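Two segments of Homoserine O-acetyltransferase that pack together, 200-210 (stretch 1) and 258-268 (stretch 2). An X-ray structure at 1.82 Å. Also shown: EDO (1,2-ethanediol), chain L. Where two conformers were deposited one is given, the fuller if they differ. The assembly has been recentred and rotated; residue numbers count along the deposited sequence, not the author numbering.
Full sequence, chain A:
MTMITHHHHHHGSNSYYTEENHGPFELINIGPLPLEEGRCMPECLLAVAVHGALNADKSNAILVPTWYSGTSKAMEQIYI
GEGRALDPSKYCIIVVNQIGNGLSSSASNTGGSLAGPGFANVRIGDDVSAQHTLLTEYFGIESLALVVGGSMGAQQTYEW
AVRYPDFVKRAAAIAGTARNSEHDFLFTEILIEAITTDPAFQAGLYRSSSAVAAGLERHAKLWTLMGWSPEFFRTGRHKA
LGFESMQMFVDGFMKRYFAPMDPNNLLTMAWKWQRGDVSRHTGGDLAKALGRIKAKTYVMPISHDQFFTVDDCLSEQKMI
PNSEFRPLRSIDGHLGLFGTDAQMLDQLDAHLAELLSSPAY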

# COMPACT_ATOMS: atom_id res chain seq x y z
N ALA A 200 17.90 -14.70 -10.81
CA ALA A 200 17.76 -14.98 -12.24
C ALA A 200 17.84 -13.70 -13.10
O ALA A 200 18.05 -13.78 -14.30
CB ALA A 200 16.44 -15.70 -12.50
N PHE A 201 17.63 -12.54 -12.48
CA PHE A 201 17.74 -11.27 -13.19
C PHE A 201 19.15 -11.07 -13.79
O PHE A 201 19.32 -10.48 -14.88
CB PHE A 201 17.38 -10.13 -12.25
CG PHE A 201 17.52 -8.76 -12.86
CD1 PHE A 201 16.72 -8.37 -13.93
CD2 PHE A 201 18.46 -7.88 -12.37
CE1 PHE A 201 16.87 -7.12 -14.50
CE2 PHE A 201 18.60 -6.61 -12.92
CZ PHE A 201 17.81 -6.23 -13.99
N GLN A 202 20.16 -11.58 -13.07
CA GLN A 202 21.56 -11.54 -13.54
C GLN A 202 21.99 -10.17 -14.07
O GLN A 202 22.66 -10.07 -15.12
CB GLN A 202 21.77 -12.59 -14.64
CG GLN A 202 21.57 -14.01 -14.14
CD GLN A 202 22.07 -15.03 -15.13
OE1 GLN A 202 21.40 -15.36 -16.11
NE2 GLN A 202 23.28 -15.54 -14.89
N ALA A 203 21.61 -9.14 -13.33
CA ALA A 203 22.06 -7.78 -13.56
C ALA A 203 21.61 -7.30 -14.93
O ALA A 203 22.26 -6.43 -15.55
CB ALA A 203 23.58 -7.69 -13.43
N GLY A 204 20.51 -7.86 -15.42
CA GLY A 204 19.94 -7.43 -16.68
C GLY A 204 20.32 -8.31 -17.85
O GLY A 204 19.85 -8.10 -18.99
N LEU A 205 21.15 -9.33 -17.57
CA LEU A 205 21.65 -10.24 -18.60
C LEU A 205 20.92 -11.58 -18.61
O LEU A 205 21.48 -12.58 -19.07
CB LEU A 205 23.15 -10.50 -18.39
CG LEU A 205 24.07 -9.28 -18.37
CD1 LEU A 205 25.42 -9.73 -17.87
CD2 LEU A 205 24.20 -8.72 -19.78
N TYR A 206 19.70 -11.61 -18.09
CA TYR A 206 18.90 -12.84 -18.02
C TYR A 206 18.71 -13.47 -19.38
O TYR A 206 18.66 -12.77 -20.40
CB TYR A 206 17.54 -12.53 -17.39
CG TYR A 206 16.88 -11.30 -17.98
CD1 TYR A 206 16.10 -11.38 -19.13
CD2 TYR A 206 17.03 -10.07 -17.37
CE1 TYR A 206 15.49 -10.25 -19.67
CE2 TYR A 206 16.42 -8.94 -17.90
CZ TYR A 206 15.67 -9.03 -19.05
OH TYR A 206 15.04 -7.91 -19.54
N ARG A 207 18.61 -14.81 -19.41
CA ARG A 207 18.51 -15.52 -20.67
C ARG A 207 17.18 -15.19 -21.35
O ARG A 207 17.14 -14.97 -22.55
CB ARG A 207 18.65 -17.04 -20.47
CG ARG A 207 17.53 -17.73 -19.71
CD ARG A 207 17.56 -19.26 -19.90
NE ARG A 207 16.38 -19.85 -19.28
CZ ARG A 207 16.29 -20.13 -17.98
NH1 ARG A 207 17.32 -19.88 -17.19
NH2 ARG A 207 15.18 -20.65 -17.47
N SER A 208 16.12 -15.11 -20.57
CA SER A 208 14.82 -14.76 -21.12
C SER A 208 13.96 -14.16 -20.04
O SER A 208 14.26 -14.30 -18.85
CB SER A 208 14.14 -15.99 -21.74
OG SER A 208 13.50 -16.76 -20.74
N SER A 209 12.89 -13.47 -20.46
CA SER A 209 11.85 -12.94 -19.57
C SER A 209 11.44 -13.98 -18.57
O SER A 209 11.38 -13.74 -17.36
CB SER A 209 10.59 -12.50 -20.36
OG SER A 209 9.39 -12.65 -19.59
N SER A 210 11.12 -15.14 -19.12
CA SER A 210 10.58 -16.26 -18.36
C SER A 210 11.48 -16.72 -17.19
O SER A 210 10.98 -17.22 -16.18
CB SER A 210 10.35 -17.43 -19.32
OG SER A 210 9.87 -18.56 -18.62
N PHE A 258 1.81 -9.47 -15.93
CA PHE A 258 3.24 -9.15 -15.95
C PHE A 258 4.12 -10.28 -16.47
O PHE A 258 5.25 -10.02 -16.86
CB PHE A 258 3.73 -8.75 -14.54
CG PHE A 258 3.29 -7.37 -14.12
CD1 PHE A 258 3.86 -6.24 -14.72
CD2 PHE A 258 2.29 -7.19 -13.17
CE1 PHE A 258 3.44 -4.95 -14.35
CE2 PHE A 258 1.87 -5.90 -12.78
CZ PHE A 258 2.44 -4.79 -13.40
N ALA A 259 3.62 -11.52 -16.45
CA ALA A 259 4.46 -12.68 -16.81
C ALA A 259 5.25 -12.58 -18.13
O ALA A 259 6.40 -13.02 -18.18
CB ALA A 259 3.59 -13.98 -16.85
N PRO A 260 4.64 -12.07 -19.21
CA PRO A 260 5.42 -12.12 -20.46
C PRO A 260 6.29 -10.89 -20.71
O PRO A 260 6.87 -10.79 -21.81
CB PRO A 260 4.33 -12.21 -21.53
CG PRO A 260 3.24 -11.33 -20.95
CD PRO A 260 3.26 -11.60 -19.45
N MET A 261 6.37 -9.98 -19.73
CA MET A 261 6.99 -8.67 -19.97
C MET A 261 8.49 -8.71 -19.72
O MET A 261 8.99 -9.63 -19.08
CB MET A 261 6.34 -7.59 -19.10
CG MET A 261 4.83 -7.41 -19.44
SD MET A 261 4.19 -5.96 -18.62
CE MET A 261 2.51 -5.91 -19.28
N ASP A 262 9.20 -7.72 -20.25
CA ASP A 262 10.66 -7.73 -20.17
C ASP A 262 11.15 -6.96 -18.94
O ASP A 262 10.85 -5.79 -18.80
CB ASP A 262 11.27 -7.11 -21.42
CG ASP A 262 12.79 -7.13 -21.37
OD1 ASP A 262 13.35 -8.26 -21.38
OD2 ASP A 262 13.39 -6.02 -21.34
N PRO A 263 11.91 -7.61 -18.05
CA PRO A 263 12.37 -6.93 -16.83
C PRO A 263 13.15 -5.63 -17.12
O PRO A 263 12.88 -4.63 -16.45
CB PRO A 263 13.28 -7.98 -16.17
CG PRO A 263 12.72 -9.30 -16.60
CD PRO A 263 12.17 -9.06 -18.02
N ASN A 264 14.06 -5.63 -18.10
CA ASN A 264 14.81 -4.40 -18.38
C ASN A 264 13.87 -3.26 -18.81
O ASN A 264 14.02 -2.12 -18.36
CB ASN A 264 15.88 -4.61 -19.44
CG ASN A 264 17.07 -5.40 -18.89
OD1 ASN A 264 17.40 -5.32 -17.70
ND2 ASN A 264 17.67 -6.20 -19.75
N ASN A 265 12.90 -3.56 -19.68
CA ASN A 265 11.92 -2.50 -20.04
C ASN A 265 11.11 -1.96 -18.84
O ASN A 265 10.86 -0.74 -18.71
CB ASN A 265 10.95 -3.00 -21.11
CG ASN A 265 11.61 -3.25 -22.45
OD1 ASN A 265 12.76 -2.81 -22.71
ND2 ASN A 265 10.91 -3.98 -23.32
N LEU A 266 10.66 -2.85 -17.96
CA LEU A 266 9.93 -2.39 -16.79
C LEU A 266 10.81 -1.46 -15.92
O LEU A 266 10.32 -0.45 -15.39
CB LEU A 266 9.44 -3.60 -15.95
CG LEU A 266 8.40 -4.47 -16.65
CD1 LEU A 266 8.01 -5.67 -15.76
CD2 LEU A 266 7.14 -3.65 -16.97
N LEU A 267 12.08 -1.80 -15.78
CA LEU A 267 12.99 -0.97 -14.96
C LEU A 267 13.21 0.40 -15.62
O LEU A 267 13.32 1.43 -14.93
CB LEU A 267 14.34 -1.69 -14.75
CG LEU A 267 14.28 -3.00 -13.95
CD1 LEU A 267 15.71 -3.52 -13.72
CD2 LEU A 267 13.58 -2.83 -12.62
N THR A 268 13.26 0.44 -16.96
CA THR A 268 13.38 1.73 -17.65
C THR A 268 12.18 2.62 -17.34
O THR A 268 12.33 3.80 -17.05
CB THR A 268 13.50 1.54 -19.19
OG1 THR A 268 14.66 0.74 -19.47
CG2 THR A 268 13.67 2.86 -19.93
C1 EDO L . 17.67 -1.18 -18.83
O1 EDO L . 16.81 -0.88 -17.70
C2 EDO L . 19.01 -0.41 -18.84
O2 EDO L . 19.07 0.78 -18.02

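What holds the loop of stretch 1 against the start of the helix in stretch 2? The backbones come closest at two places, with G204 CA 6.2 Å from N264 CA and S209 CA 5.4 Å from D262 CA. Stretch 1 is mostly loop after a short 3-10 segment at A200 and F201, while stretch 2 leaves a type I turn from F258 to M261, closed by M261 N to F258 O at 3.1 Å, and enters a helix at P263. The contact is compact, burying 393 Å² over both sides, and its polar part gathers around the helix start, where the first amides have no preceding turn to supply carbonyl acceptors.

How are those first amides satisfied? P263 has no N-H to offer, so the question begins with N264. Its backbone N donates to Y206 OH at 2.9 Å, with a nearly straight angle of 164°, so a side chain from the other stretch serves as the acceptor. The next amide is met from within stretch 2: D262, at the N-cap position, accepts from N265 N through OD2 at 3.0 Å. From L266 onward the helix supplies its own acceptors, beginning with L266 N to D262 O at 3.1 Å. The Y206 hydroxyl also donates, to D262 OD1 at a short 2.5 Å. The two carboxylate oxygens thus have separate partners, OD1 the tyrosine and OD2 the helix amide, and Y206 OH is used both as donor and as acceptor.

What do the N264 side chain and the S209 hydroxyl add? N264 ND2 donates to the carbonyl G204 O at 3.0 Å and 173°, tying the loop backbone to the helix. ND2 also lies 3.1 Å from Y206 OH, but the angle there is poor and no bond forms. The carbonyl belongs to a glycine whose backbone angles, 98/-2, would jam a CB against the preceding carbonyl oxygen; an ideal CB would also sit a tight 3.1 Å from N264 OD1. Further along the loop, S209, in the conformer given, points its CB toward stretch 2 and donates from OG to M261 O at 3.1 Å. On the helix side, the backbone carbonyl N264 O accepts from O1 of the ethanediol at 3.1 Å, as well as from T268 N at 3.0 Å.

Which apolar surfaces close the gaps between these bonds? P263 touches both aromatic residues of stretch 1. Its CG sits over one face of the Y206 ring, 4.1 Å from the centroid, in a CH-pi contact, while its CB meets the edge of the F201 ring at 4.1 Å from CE1. F201 CZ then reaches L267 CD1 at 3.4 Å, one helical turn beyond P263. Although the CA-to-CB bond of F201 runs sideways, its t rotamer brings the ring end close to the helix, so that the phenyl group packs beside the polar network.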